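Local coordinates for protein PA4485 (PDB 4AVR) that probably acts as a lytic transglycosylase on bacterial cell-wall peptidoglycan, preferring naked glycan strands that lack stem peptides, at residues Gly4-Tyr9 and Ala87-Glu92; Leu16-Gly21 and Arg56-Gly61; Ala32-Pro37 and Arg60-Arg65; Arg51-Arg56 and Glu77-Ile82. All coordinates share one frame; numbering follows the deposited sequence.

Contact 1: residues Gly4-Tyr9 and Ala87-Glu92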
loop_
_atom_site.group_PDB
_atom_site.type_symbol
_atom_site.label_atom_id
_atom_site.label_comp_id
_atom_site.label_asym_id
_atom_site.label_seq_id
_atom_site.Cartn_x
_atom_site.Cartn_y
_atom_site.Cartn_z
ATOM N N GLY A 4 -4.225 -18.183 -1.098
ATOM C CA GLY A 4 -4.164 -17.239 -2.193
ATOM C C GLY A 4 -3.071 -16.230 -1.920
ATOM O O GLY A 4 -2.307 -16.376 -0.959
ATOM N N GLU A 5 -2.998 -15.201 -2.754
ATOM C CA GLU A 5 -2.030 -14.135 -2.553
ATOM C C GLU A 5 -2.522 -13.168 -1.487
ATOM O O GLU A 5 -3.705 -12.803 -1.475
ATOM C CB GLU A 5 -1.770 -13.393 -3.870
ATOM C CG GLU A 5 -0.783 -12.236 -3.799
ATOM C CD GLU A 5 -0.709 -11.459 -5.110
ATOM O OE1 GLU A 5 -1.633 -10.678 -5.419
ATOM O OE2 GLU A 5 0.290 -11.626 -5.828
ATOM N N ALA A 6 -1.620 -12.726 -0.624
ATOM C CA ALA A 6 -1.859 -11.606 0.301
ATOM C C ALA A 6 -1.122 -10.383 -0.209
ATOM O O ALA A 6 -0.023 -10.476 -0.753
ATOM C CB ALA A 6 -1.372 -11.917 1.710
ATOM N N SER A 7 -1.729 -9.224 0.034
ATOM C CA SER A 7 -1.113 -7.921 -0.191
ATOM C C SER A 7 -1.214 -7.112 1.091
ATOM O O SER A 7 -1.826 -7.560 2.053
ATOM C CB SER A 7 -1.857 -7.172 -1.296
ATOM O OG SER A 7 -3.065 -6.635 -0.786
ATOM N N TYR A 8 -0.657 -5.896 1.077
ATOM C CA TYR A 8 -0.887 -4.970 2.179
ATOM C C TYR A 8 -1.264 -3.591 1.678
ATOM O O TYR A 8 -0.905 -3.167 0.575
ATOM C CB TYR A 8 0.267 -4.929 3.180
ATOM C CG TYR A 8 1.586 -4.334 2.748
ATOM C CD1 TYR A 8 1.860 -2.988 2.921
ATOM C CD2 TYR A 8 2.600 -5.151 2.258
ATOM C CE1 TYR A 8 3.116 -2.462 2.608
ATOM C CE2 TYR A 8 3.853 -4.666 1.955
ATOM C CZ TYR A 8 4.099 -3.321 2.120
ATOM O OH TYR A 8 5.353 -2.815 1.836
ATOM N N TYR A 9 -2.044 -2.903 2.499
ATOM C CA TYR A 9 -2.517 -1.560 2.183
ATOM C C TYR A 9 -1.375 -0.543 2.153
ATOM O O TYR A 9 -0.493 -0.548 2.999
ATOM C CB TYR A 9 -3.464 -1.066 3.260
ATOM C CG TYR A 9 -4.861 -1.649 3.338
ATOM C CD1 TYR A 9 -5.075 -2.938 3.791
ATOM C CD2 TYR A 9 -5.978 -0.876 3.039
ATOM C CE1 TYR A 9 -6.352 -3.443 3.937
ATOM C CE2 TYR A 9 -7.258 -1.373 3.197
ATOM C CZ TYR A 9 -7.440 -2.661 3.645
ATOM O OH TYR A 9 -8.705 -3.173 3.825
ATOM N N ALA A 87 2.696 -12.095 -0.939
ATOM C CA ALA A 87 3.167 -13.415 -0.551
ATOM C C ALA A 87 2.027 -14.393 -0.701
ATOM O O ALA A 87 0.881 -14.041 -0.479
ATOM C CB ALA A 87 3.647 -13.414 0.896
ATOM N N PRO A 88 2.338 -15.660 -1.004
ATOM C CA PRO A 88 1.323 -16.705 -0.903
ATOM C C PRO A 88 1.020 -16.971 0.559
ATOM O O PRO A 88 1.946 -17.110 1.367
ATOM C CB PRO A 88 2.012 -17.914 -1.547
ATOM C CG PRO A 88 3.473 -17.693 -1.263
ATOM C CD PRO A 88 3.688 -16.204 -1.266
ATOM N N VAL A 89 -0.261 -17.068 0.906
ATOM C CA VAL A 89 -0.662 -17.311 2.268
ATOM C C VAL A 89 -1.694 -18.422 2.360
ATOM O O VAL A 89 -2.479 -18.670 1.449
ATOM C CB VAL A 89 -1.230 -16.047 2.984
ATOM C CG1 VAL A 89 -0.176 -14.961 3.076
ATOM C CG2 VAL A 89 -2.494 -15.542 2.312
ATOM N N ARG A 90 -1.678 -19.067 3.519
ATOM C CA ARG A 90 -2.806 -19.877 3.980
ATOM C C ARG A 90 -3.623 -18.999 4.930
ATOM O O ARG A 90 -3.057 -18.206 5.692
ATOM C CB ARG A 90 -2.312 -21.106 4.763
ATOM C CG ARG A 90 -3.239 -22.312 4.687
ATOM C CD ARG A 90 -3.039 -23.025 3.370
ATOM N NE ARG A 90 -3.885 -24.196 3.155
ATOM C CZ ARG A 90 -3.677 -25.396 3.685
ATOM N NH1 ARG A 90 -2.672 -25.610 4.520
ATOM N NH2 ARG A 90 -4.490 -26.403 3.367
ATOM N N ILE A 91 -4.939 -19.119 4.866
ATOM C CA ILE A 91 -5.809 -18.486 5.846
ATOM C C ILE A 91 -6.702 -19.524 6.495
ATOM O O ILE A 91 -7.114 -20.511 5.878
ATOM C CB ILE A 91 -6.646 -17.322 5.265
ATOM C CG1 ILE A 91 -7.695 -17.781 4.253
ATOM C CG2 ILE A 91 -5.728 -16.259 4.677
ATOM C CD1 ILE A 91 -8.675 -16.685 3.861
ATOM N N GLU A 92 -6.993 -19.298 7.768
ATOM C CA GLU A 92 -7.902 -20.144 8.505
ATOM C C GLU A 92 -8.767 -19.277 9.398
ATOM O O GLU A 92 -8.250 -18.576 10.261
ATOM C CB GLU A 92 -7.117 -21.128 9.358
ATOM C CG GLU A 92 -8.013 -22.091 10.110
ATOM C CD GLU A 92 -7.271 -22.973 11.090
ATOM O OE1 GLU A 92 -6.026 -22.959 11.122
ATOM O OE2 GLU A 92 -7.940 -23.704 11.840
#
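The flat groups that meet between Gly4-Ala6 and Ala87-Val89 are peptide units, joined edge to edge by hydrogen bonds. Ala6, Ala87 and Val89 project from one face of the resulting two-stranded ribbon, Glu5 and Pro88 from the other. This antiparallel pairing of the first and last strands of the chain joins the two ends of its mixed sheet, which in this family is a double-psi beta-barrel. Gly4 and Val89 form one hydrogen-bonded pair: Gly4 N gives to Val89 O (3.1 Å), and Val89 N returns the bond to Gly4 O (2.9 Å). Ala6 and Ala87 form the other, in which the bond from Ala6 N to Ala87 O (2.8 Å) is almost straight, 177° at the hydrogen, and its partner from Ala87 N to Ala6 O is longer at 3.2 Å. Between them sits the non-hydrogen-bonded pair Glu5-Pro88, where Glu5 CA-H leans on Ala87 O and the proline, having no N-H, costs the ladder no bond. The axes of the two short strand segments make an angle of 111°, far from antiparallel, and the pairing runs for three residue pairs. Glu5 runs its extended chain off the ribbon to a salt bridge with Arg67. On the other face Ala6 packs on Ile69 and Val89 on Ile68 and Val44, while Ala87 meets Asn46. There Val89 straddles its neighbour with both methyls: CG1, placed beside the backbone N (chi1 -62°), reaches Ala6 CB at 3.5 Å, and CG2 lies 3.8 Å from the same Ala6 CB.

Contact 2: residues Leu16-Gly21 and Arg56-Gly61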
loop_
_atom_site.group_PDB
_atom_site.type_symbol
_atom_site.label_atom_id
_atom_site.label_comp_id
_atom_site.label_asym_id
_atom_site.label_seq_id
_atom_site.Cartn_x
_atom_site.Cartn_y
_atom_site.Cartn_z
ATOM N N LEU A 16 -9.069 6.671 5.810
ATOM C CA LEU A 16 -10.225 6.545 4.925
ATOM C C LEU A 16 -11.091 5.388 5.378
ATOM O O LEU A 16 -10.607 4.410 5.935
ATOM C CB LEU A 16 -9.792 6.328 3.476
ATOM C CG LEU A 16 -8.920 7.453 2.917
ATOM C CD1 LEU A 16 -8.556 7.170 1.469
ATOM C CD2 LEU A 16 -9.616 8.796 3.048
ATOM N N ARG A 17 -12.392 5.490 5.123
ATOM C CA ARG A 17 -13.337 4.499 5.600
ATOM C C ARG A 17 -13.212 3.177 4.892
ATOM O O ARG A 17 -13.245 3.113 3.662
ATOM C CB ARG A 17 -14.765 4.961 5.341
ATOM C CG ARG A 17 -15.160 6.238 5.994
ATOM C CD ARG A 17 -15.332 6.016 7.459
ATOM N NE ARG A 17 -15.935 7.197 8.069
ATOM C CZ ARG A 17 -16.186 7.320 9.360
ATOM N NH1 ARG A 17 -15.919 6.311 10.186
ATOM N NH2 ARG A 17 -16.706 8.437 9.832
ATOM N N THR A 18 -13.125 2.118 5.687
ATOM C CA THR A 18 -13.287 0.761 5.218
ATOM C C THR A 18 -14.775 0.452 5.100
ATOM O O THR A 18 -15.630 1.211 5.587
ATOM C CB THR A 18 -12.656 -0.252 6.201
ATOM O OG1 THR A 18 -13.373 -0.224 7.439
ATOM C CG2 THR A 18 -11.163 0.018 6.422
ATOM N N ALA A 19 -15.090 -0.689 4.501
ATOM C CA ALA A 19 -16.491 -1.112 4.354
ATOM C C ALA A 19 -17.164 -1.337 5.713
ATOM O O ALA A 19 -18.387 -1.194 5.819
ATOM C CB ALA A 19 -16.571 -2.370 3.509
ATOM N N SER A 20 -16.389 -1.687 6.746
ATOM C CA SER A 20 -16.924 -1.881 8.106
ATOM C C SER A 20 -17.263 -0.583 8.795
ATOM O O SER A 20 -17.884 -0.592 9.879
ATOM C CB SER A 20 -15.934 -2.585 9.031
ATOM O OG SER A 20 -14.845 -1.743 9.371
ATOM N N GLY A 21 -16.814 0.530 8.225
ATOM C CA GLY A 21 -16.977 1.830 8.844
ATOM C C GLY A 21 -15.741 2.307 9.557
ATOM O O GLY A 21 -15.582 3.505 9.738
ATOM N N ARG A 56 -8.171 -9.309 12.054
ATOM C CA ARG A 56 -9.615 -9.137 12.176
ATOM C C ARG A 56 -10.130 -8.516 10.880
ATOM O O ARG A 56 -9.588 -7.509 10.413
ATOM C CB ARG A 56 -9.844 -8.177 13.363
ATOM C CG ARG A 56 -11.255 -7.736 13.643
ATOM C CD ARG A 56 -11.281 -6.881 14.905
ATOM N NE ARG A 56 -10.495 -5.632 14.835
ATOM C CZ ARG A 56 -10.958 -4.485 14.349
ATOM N NH1 ARG A 56 -12.196 -4.394 13.872
ATOM N NH2 ARG A 56 -10.190 -3.408 14.354
ATOM N N ILE A 57 -11.187 -9.081 10.290
ATOM C CA ILE A 57 -11.726 -8.590 9.026
ATOM C C ILE A 57 -12.531 -7.302 9.262
ATOM O O ILE A 57 -13.460 -7.282 10.075
ATOM C CB ILE A 57 -12.614 -9.649 8.325
ATOM C CG1 ILE A 57 -11.810 -10.949 8.104
ATOM C CG2 ILE A 57 -13.205 -9.091 7.033
ATOM C CD1 ILE A 57 -10.488 -10.771 7.364
ATOM N N ASN A 58 -12.180 -6.246 8.547
ATOM C CA ASN A 58 -12.925 -4.985 8.636
ATOM C C ASN A 58 -13.136 -4.302 7.290
ATOM O O ASN A 58 -13.522 -3.146 7.263
ATOM C CB ASN A 58 -12.295 -4.020 9.663
ATOM C CG ASN A 58 -11.072 -3.328 9.126
ATOM O OD1 ASN A 58 -10.532 -3.726 8.096
ATOM N ND2 ASN A 58 -10.630 -2.268 9.814
ATOM N N ASP A 59 -12.911 -5.003 6.181
ATOM C CA ASP A 59 -13.017 -4.364 4.877
ATOM C C ASP A 59 -13.307 -5.401 3.802
ATOM O O ASP A 59 -13.154 -6.604 4.029
ATOM C CB ASP A 59 -11.722 -3.598 4.556
ATOM C CG ASP A 59 -11.908 -2.441 3.575
ATOM O OD1 ASP A 59 -13.039 -2.147 3.136
ATOM O OD2 ASP A 59 -10.882 -1.799 3.252
ATOM N N ARG A 60 -13.724 -4.897 2.646
ATOM C CA ARG A 60 -13.945 -5.678 1.450
ATOM C C ARG A 60 -12.830 -5.417 0.449
ATOM O O ARG A 60 -11.845 -4.749 0.746
ATOM C CB ARG A 60 -15.355 -5.390 0.886
ATOM C CG ARG A 60 -16.474 -5.765 1.848
ATOM C CD ARG A 60 -16.494 -7.255 2.122
ATOM N NE ARG A 60 -17.481 -7.614 3.132
ATOM C CZ ARG A 60 -17.313 -8.585 4.034
ATOM N NH1 ARG A 60 -16.196 -9.308 4.056
ATOM N NH2 ARG A 60 -18.250 -8.837 4.946
ATOM N N GLY A 61 -12.988 -5.994 -0.734
ATOM C CA GLY A 61 -11.843 -6.447 -1.515
ATOM C C GLY A 61 -11.335 -7.754 -0.908
ATOM O O GLY A 61 -11.883 -8.251 0.060
#
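Thr18 and Asp59 lay their side chains obliquely across each other, Thr18 CB resting 3.5 Å from Asp59 CG while the methyl CG2 faces OD2. The carboxylate is turned so that Ala19 N-H comes to OD1 from above its plane, yet nearly straight at the hydrogen (2.9 Å, 168°). Asp59 CG, anti to the backbone N (chi1 -155°), points back to this amide, and Arg60 N adds a weak bond to the same OD1. OD2 is hydrogen-bonded to Tyr9 OH, and Ala19 CB packs on Arg60 CG.

Ser20 approaches the preceding carbonyl instead. Its hydroxyl OG, 2.9 Å from Asn58 O, and its amide N, 3.3 Å from Asn58 O and well above the carbonyl plane, both donate to that one oxygen. Thr18 OG1 stands equally near Asn58 O, but Glu22 O also competes for its proton. The Asn58 amide lies beside Thr18, with ND2 bonded to Glu22 OE1. Gly21 N closes back on Thr18 O, and Arg17 NH1 reaches around to Gly21 O. The whole is a type I beta turn, Thr18 to Gly21, docked by the amides of Ala19 and Ser20 and the Ser20 hydroxyl against the end of strand 52-59 of the double-psi barrel.

Contact 3: residues Ala32-Pro37 and Arg60-Arg65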
loop_
_atom_site.group_PDB
_atom_site.type_symbol
_atom_site.label_atom_id
_atom_site.label_comp_id
_atom_site.label_asym_id
_atom_site.label_seq_id
_atom_site.Cartn_x
_atom_site.Cartn_y
_atom_site.Cartn_z
ATOM N N ALA A 32 -8.836 -7.120 4.802
ATOM C CA ALA A 32 -9.944 -7.206 3.863
ATOM C C ALA A 32 -10.113 -8.618 3.352
ATOM O O ALA A 32 -9.128 -9.274 3.015
ATOM C CB ALA A 32 -9.702 -6.288 2.676
ATOM N N HIS A 33 -11.364 -9.058 3.240
ATOM C CA HIS A 33 -11.715 -10.353 2.676
ATOM C C HIS A 33 -13.043 -10.193 1.978
ATOM O O HIS A 33 -13.859 -9.364 2.378
ATOM C CB HIS A 33 -11.793 -11.391 3.791
ATOM C CG HIS A 33 -11.986 -12.806 3.303
ATOM N ND1 HIS A 33 -13.212 -13.360 3.118
ATOM C CD2 HIS A 33 -11.055 -13.766 2.961
ATOM C CE1 HIS A 33 -13.053 -14.620 2.690
ATOM N NE2 HIS A 33 -11.742 -14.871 2.589
ATOM N N ARG A 34 -13.295 -10.972 0.935
ATOM C CA ARG A 34 -14.513 -10.754 0.140
ATOM C C ARG A 34 -15.806 -11.099 0.852
ATOM O O ARG A 34 -16.838 -10.501 0.566
ATOM C CB ARG A 34 -14.453 -11.539 -1.157
ATOM C CG ARG A 34 -13.511 -10.948 -2.188
ATOM C CD ARG A 34 -13.411 -11.885 -3.361
ATOM N NE ARG A 34 -12.421 -11.459 -4.342
ATOM C CZ ARG A 34 -11.111 -11.649 -4.228
ATOM N NH1 ARG A 34 -10.628 -12.268 -3.151
ATOM N NH2 ARG A 34 -10.289 -11.232 -5.185
ATOM N N THR A 35 -15.767 -12.084 1.741
ATOM C CA THR A 35 -17.017 -12.642 2.282
ATOM C C THR A 35 -17.085 -12.849 3.792
ATOM O O THR A 35 -18.196 -12.916 4.328
ATOM C CB THR A 35 -17.362 -13.990 1.610
ATOM O OG1 THR A 35 -16.302 -14.930 1.846
ATOM C CG2 THR A 35 -17.598 -13.814 0.118
ATOM N N LEU A 36 -15.962 -12.966 4.491
ATOM C CA LEU A 36 -16.038 -13.236 5.928
ATOM C C LEU A 36 -16.740 -12.085 6.651
ATOM O O LEU A 36 -16.576 -10.915 6.288
ATOM C CB LEU A 36 -14.644 -13.451 6.530
ATOM C CG LEU A 36 -14.077 -14.840 6.300
ATOM C CD1 LEU A 36 -12.568 -14.838 6.554
ATOM C CD2 LEU A 36 -14.782 -15.892 7.150
ATOM N N PRO A 37 -17.541 -12.398 7.675
ATOM C CA PRO A 37 -18.197 -11.323 8.413
ATOM C C PRO A 37 -17.206 -10.347 9.056
ATOM O O PRO A 37 -16.124 -10.755 9.480
ATOM C CB PRO A 37 -18.985 -12.061 9.505
ATOM C CG PRO A 37 -19.093 -13.462 9.022
ATOM C CD PRO A 37 -17.862 -13.726 8.223
ATOM N N ARG A 60 -13.724 -4.897 2.646
ATOM C CA ARG A 60 -13.945 -5.678 1.450
ATOM C C ARG A 60 -12.830 -5.417 0.449
ATOM O O ARG A 60 -11.845 -4.749 0.746
ATOM C CB ARG A 60 -15.355 -5.390 0.886
ATOM C CG ARG A 60 -16.474 -5.765 1.848
ATOM C CD ARG A 60 -16.494 -7.255 2.122
ATOM N NE ARG A 60 -17.481 -7.614 3.132
ATOM C CZ ARG A 60 -17.313 -8.585 4.034
ATOM N NH1 ARG A 60 -16.196 -9.308 4.056
ATOM N NH2 ARG A 60 -18.250 -8.837 4.946
ATOM N N GLY A 61 -12.988 -5.994 -0.734
ATOM C CA GLY A 61 -11.843 -6.447 -1.515
ATOM C C GLY A 61 -11.335 -7.754 -0.908
ATOM O O GLY A 61 -11.883 -8.251 0.060
ATOM N N PRO A 62 -10.239 -8.313 -1.449
ATOM C CA PRO A 62 -9.423 -7.784 -2.530
ATOM C C PRO A 62 -10.083 -7.664 -3.892
ATOM O O PRO A 62 -11.178 -8.197 -4.138
ATOM C CB PRO A 62 -8.280 -8.792 -2.638
ATOM C CG PRO A 62 -8.222 -9.452 -1.317
ATOM C CD PRO A 62 -9.594 -9.458 -0.782
ATOM N N PHE A 63 -9.357 -7.008 -4.789
ATOM C CA PHE A 63 -9.867 -6.558 -6.077
ATOM C C PHE A 63 -9.237 -7.243 -7.306
ATOM O O PHE A 63 -9.494 -6.816 -8.435
ATOM C CB PHE A 63 -9.678 -5.035 -6.189
ATOM C CG PHE A 63 -10.298 -4.281 -5.052
ATOM C CD1 PHE A 63 -11.670 -4.364 -4.830
ATOM C CD2 PHE A 63 -9.529 -3.519 -4.174
ATOM C CE1 PHE A 63 -12.263 -3.686 -3.783
ATOM C CE2 PHE A 63 -10.118 -2.840 -3.123
ATOM C CZ PHE A 63 -11.489 -2.920 -2.924
ATOM N N ARG A 64 -8.417 -8.275 -7.091
ATOM C CA ARG A 64 -7.839 -9.043 -8.184
ATOM C C ARG A 64 -8.072 -10.541 -7.955
ATOM O O ARG A 64 -7.918 -11.021 -6.832
ATOM C CB ARG A 64 -6.320 -8.780 -8.259
ATOM C CG ARG A 64 -5.905 -7.364 -8.650
ATOM C CD ARG A 64 -6.135 -7.061 -10.121
ATOM N NE ARG A 64 -5.126 -7.691 -10.966
ATOM C CZ ARG A 64 -5.201 -7.764 -12.291
ATOM N NH1 ARG A 64 -6.252 -7.267 -12.938
ATOM N NH2 ARG A 64 -4.228 -8.351 -12.974
ATOM N N ARG A 65 -8.418 -11.273 -9.024
ATOM C CA ARG A 65 -8.481 -12.734 -9.023
ATOM C C ARG A 65 -7.129 -13.266 -8.553
ATOM O O ARG A 65 -6.074 -12.775 -8.976
ATOM C CB ARG A 65 -8.710 -13.297 -10.427
ATOM C CG ARG A 65 -10.034 -12.955 -11.094
ATOM C CD ARG A 65 -10.026 -13.425 -12.547
ATOM N NE ARG A 65 -9.102 -12.646 -13.377
ATOM C CZ ARG A 65 -8.749 -12.946 -14.629
ATOM N NH1 ARG A 65 -9.225 -14.032 -15.235
ATOM N NH2 ARG A 65 -7.904 -12.156 -15.287
#
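Arg60 and Arg34 reach across this contact in opposite senses, each laying its side chain on the other segment, with Pro62 packed beneath the second. The Arg60 chain bends at chi2 (-63°), which brings CD alongside His33 O and Arg34 O; its guanidinium then grips Leu36 O end-on with NH1 and NH2, at 2.8 Å and 3.0 Å, and NH1 also donates to His33 O (2.9 Å). Both oxygens lie in the guanidinium plane, so three bonds fix its rotation. The acceptors lie in a segment held by His33, whose ND1 takes the amides of Thr35 and Leu36 while Leu36 CD1 sits over the centre of the imidazole.

Arg34 runs extended to NE and crosses the Pro62 ring at about a right angle, NH1 lying 3.8 Å from Pro62 CD. Pro62 O sits over one face of its guanidinium, 3.1 Å above the plane. At the edge NH2 makes a weak bond to Arg64 O; the stronger partner, for NH1, is Arg67 O. A cis peptide before Pro62 shapes this loop. The two arginines thus clasp the loops that leave the C-terminal ends of the parallel, neighbouring strands 30-32 and 52-59 of the double-psi beta-barrel.

Contact 4: residues Arg51-Arg56 and Glu77-Ile82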
loop_
_atom_site.group_PDB
_atom_site.type_symbol
_atom_site.label_atom_id
_atom_site.label_comp_id
_atom_site.label_asym_id
_atom_site.label_seq_id
_atom_site.Cartn_x
_atom_site.Cartn_y
_atom_site.Cartn_z
ATOM N N ARG A 51 5.897 -17.582 8.814
ATOM C CA ARG A 51 5.445 -16.657 9.850
ATOM C C ARG A 51 3.935 -16.527 9.809
ATOM O O ARG A 51 3.329 -16.613 8.742
ATOM C CB ARG A 51 6.088 -15.301 9.667
ATOM C CG ARG A 51 7.601 -15.383 9.817
ATOM C CD ARG A 51 8.280 -14.039 9.756
ATOM N NE ARG A 51 7.967 -13.249 10.923
ATOM C CZ ARG A 51 8.375 -12.001 11.101
ATOM N NH1 ARG A 51 9.109 -11.401 10.173
ATOM N NH2 ARG A 51 8.031 -11.348 12.199
ATOM N N SER A 52 3.322 -16.323 10.966
ATOM C CA SER A 52 1.872 -16.210 11.045
ATOM C C SER A 52 1.443 -15.091 11.970
ATOM O O SER A 52 2.149 -14.719 12.908
ATOM C CB SER A 52 1.237 -17.523 11.491
ATOM O OG SER A 52 1.519 -17.827 12.828
ATOM N N VAL A 53 0.273 -14.541 11.657
ATOM C CA VAL A 53 -0.392 -13.527 12.478
ATOM C C VAL A 53 -1.883 -13.815 12.498
ATOM O O VAL A 53 -2.380 -14.588 11.681
ATOM C CB VAL A 53 -0.177 -12.092 11.950
ATOM C CG1 VAL A 53 1.305 -11.741 11.897
ATOM C CG2 VAL A 53 -0.828 -11.894 10.605
ATOM N N VAL A 54 -2.592 -13.176 13.427
ATOM C CA VAL A 54 -4.056 -13.193 13.444
ATOM C C VAL A 54 -4.548 -11.782 13.149
ATOM O O VAL A 54 -4.103 -10.808 13.774
ATOM C CB VAL A 54 -4.594 -13.698 14.786
ATOM C CG1 VAL A 54 -6.114 -13.625 14.808
ATOM C CG2 VAL A 54 -4.138 -15.129 15.029
ATOM N N VAL A 55 -5.436 -11.683 12.168
ATOM C CA VAL A 55 -6.058 -10.410 11.801
ATOM C C VAL A 55 -7.564 -10.492 11.976
ATOM O O VAL A 55 -8.146 -11.574 12.060
ATOM C CB VAL A 55 -5.720 -10.004 10.351
ATOM C CG1 VAL A 55 -4.227 -9.716 10.193
ATOM C CG2 VAL A 55 -6.207 -11.057 9.356
ATOM N N ARG A 56 -8.171 -9.309 12.054
ATOM C CA ARG A 56 -9.615 -9.137 12.176
ATOM C C ARG A 56 -10.130 -8.516 10.880
ATOM O O ARG A 56 -9.588 -7.509 10.413
ATOM C CB ARG A 56 -9.844 -8.177 13.363
ATOM C CG ARG A 56 -11.255 -7.736 13.643
ATOM C CD ARG A 56 -11.281 -6.881 14.905
ATOM N NE ARG A 56 -10.495 -5.632 14.835
ATOM C CZ ARG A 56 -10.958 -4.485 14.349
ATOM N NH1 ARG A 56 -12.196 -4.394 13.872
ATOM N NH2 ARG A 56 -10.190 -3.408 14.354
ATOM N N GLU A 77 4.194 -6.548 8.564
ATOM C CA GLU A 77 5.440 -6.667 9.338
ATOM C C GLU A 77 5.518 -8.008 10.058
ATOM O O GLU A 77 6.546 -8.684 10.014
ATOM C CB GLU A 77 5.567 -5.514 10.344
ATOM C CG GLU A 77 5.779 -4.172 9.665
ATOM C CD GLU A 77 5.676 -2.971 10.566
ATOM O OE1 GLU A 77 4.970 -2.982 11.587
ATOM O OE2 GLU A 77 6.191 -1.908 10.160
ATOM N N GLY A 78 4.429 -8.403 10.715
ATOM C CA GLY A 78 4.395 -9.687 11.414
ATOM C C GLY A 78 4.556 -10.876 10.471
ATOM O O GLY A 78 5.089 -11.903 10.862
ATOM N N LEU A 79 4.099 -10.710 9.230
ATOM C CA LEU A 79 4.214 -11.751 8.202
ATOM C C LEU A 79 5.548 -11.722 7.464
ATOM O O LEU A 79 5.818 -12.605 6.655
ATOM C CB LEU A 79 3.059 -11.621 7.215
ATOM C CG LEU A 79 1.691 -12.014 7.764
ATOM C CD1 LEU A 79 0.585 -11.470 6.870
ATOM C CD2 LEU A 79 1.570 -13.521 7.899
ATOM N N GLY A 80 6.385 -10.725 7.725
ATOM C CA GLY A 80 7.651 -10.588 7.016
ATOM C C GLY A 80 7.512 -10.325 5.532
ATOM O O GLY A 80 8.346 -10.763 4.738
ATOM N N MET A 81 6.468 -9.597 5.148
ATOM C CA MET A 81 6.149 -9.368 3.732
ATOM C C MET A 81 6.296 -7.909 3.277
ATOM O O MET A 81 5.865 -7.563 2.178
ATOM C CB MET A 81 4.765 -9.917 3.379
ATOM C CG MET A 81 3.619 -9.172 3.985
ATOM S SD MET A 81 2.003 -9.926 3.687
ATOM C CE MET A 81 1.656 -9.319 2.065
ATOM N N ILE A 82 6.910 -7.062 4.091
ATOM C CA ILE A 82 7.021 -5.644 3.727
ATOM C C ILE A 82 7.818 -5.468 2.435
ATOM O O ILE A 82 7.397 -4.721 1.544
ATOM C CB ILE A 82 7.614 -4.814 4.880
ATOM C CG1 ILE A 82 6.613 -4.743 6.041
ATOM C CG2 ILE A 82 8.026 -3.423 4.418
ATOM C CD1 ILE A 82 5.390 -3.879 5.757
HETATM O O HOH W 1 4.619 -13.331 13.218
#
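Gly78 O accepts a bond from a bridging water (2.8 Å), which also donates to Ser52 O at 2.9 Å and so ties the end of the helix to the strand. The same carbonyl oxygen lies over one face of the Arg51 guanidinium, probably a favourable electrostatic contact. NE approaches Gly78 O to 3.2 Å, but the angle is too poor for a hydrogen bond. Arg51 gets there by a bend at chi3 (69°), which places NE over the helix end. NH1 lies 3.6 Å from Gly80 CA. Helix 73-79 ends here in a Schellman motif, Gly80 taking positive phi and bonding back from its N to Glu77 O, and this C-terminus rests on strand 52-59 of the double-psi beta-barrel. A guanidinium over the Gly78 carbonyl at a helix C-terminus would be expected to be favoured by the helix dipole. Below it, Val53 and Leu79 cross at about a right angle, with Val53 CG2 3.8 Å from Leu79 CG. Val53 CG1 presses on the backbone of Gly78, which has no side chain to hold it off, at 3.7 Å from Gly78 CA. Leu79 CD2 touches Arg51 O (3.7 Å), and Leu79 O is taken by the amides of Asn46 and Asn49.

How the contacts relate
From the N terminus, strand 2-8 pairs with the last strand, 87-93, so contact 1 closes the longest loop and the other three nest inside it. Residues 16-21 and 32-37 come next; both are tied to consecutive, overlapping pieces of the chain at the end of strand 52-59, and contacts 2 and 3 share Arg60 and Gly61. Contact 4 begins at the other end of that strand and closes on helix 73-79, so it crosses both in sequence, on the opposite side of the chain's centre. Tyr9 joins contact 1 to contact 2 through Asp59 and packs on Ala32 of contact 3, while Tyr8 reaches Ile82 of contact 4.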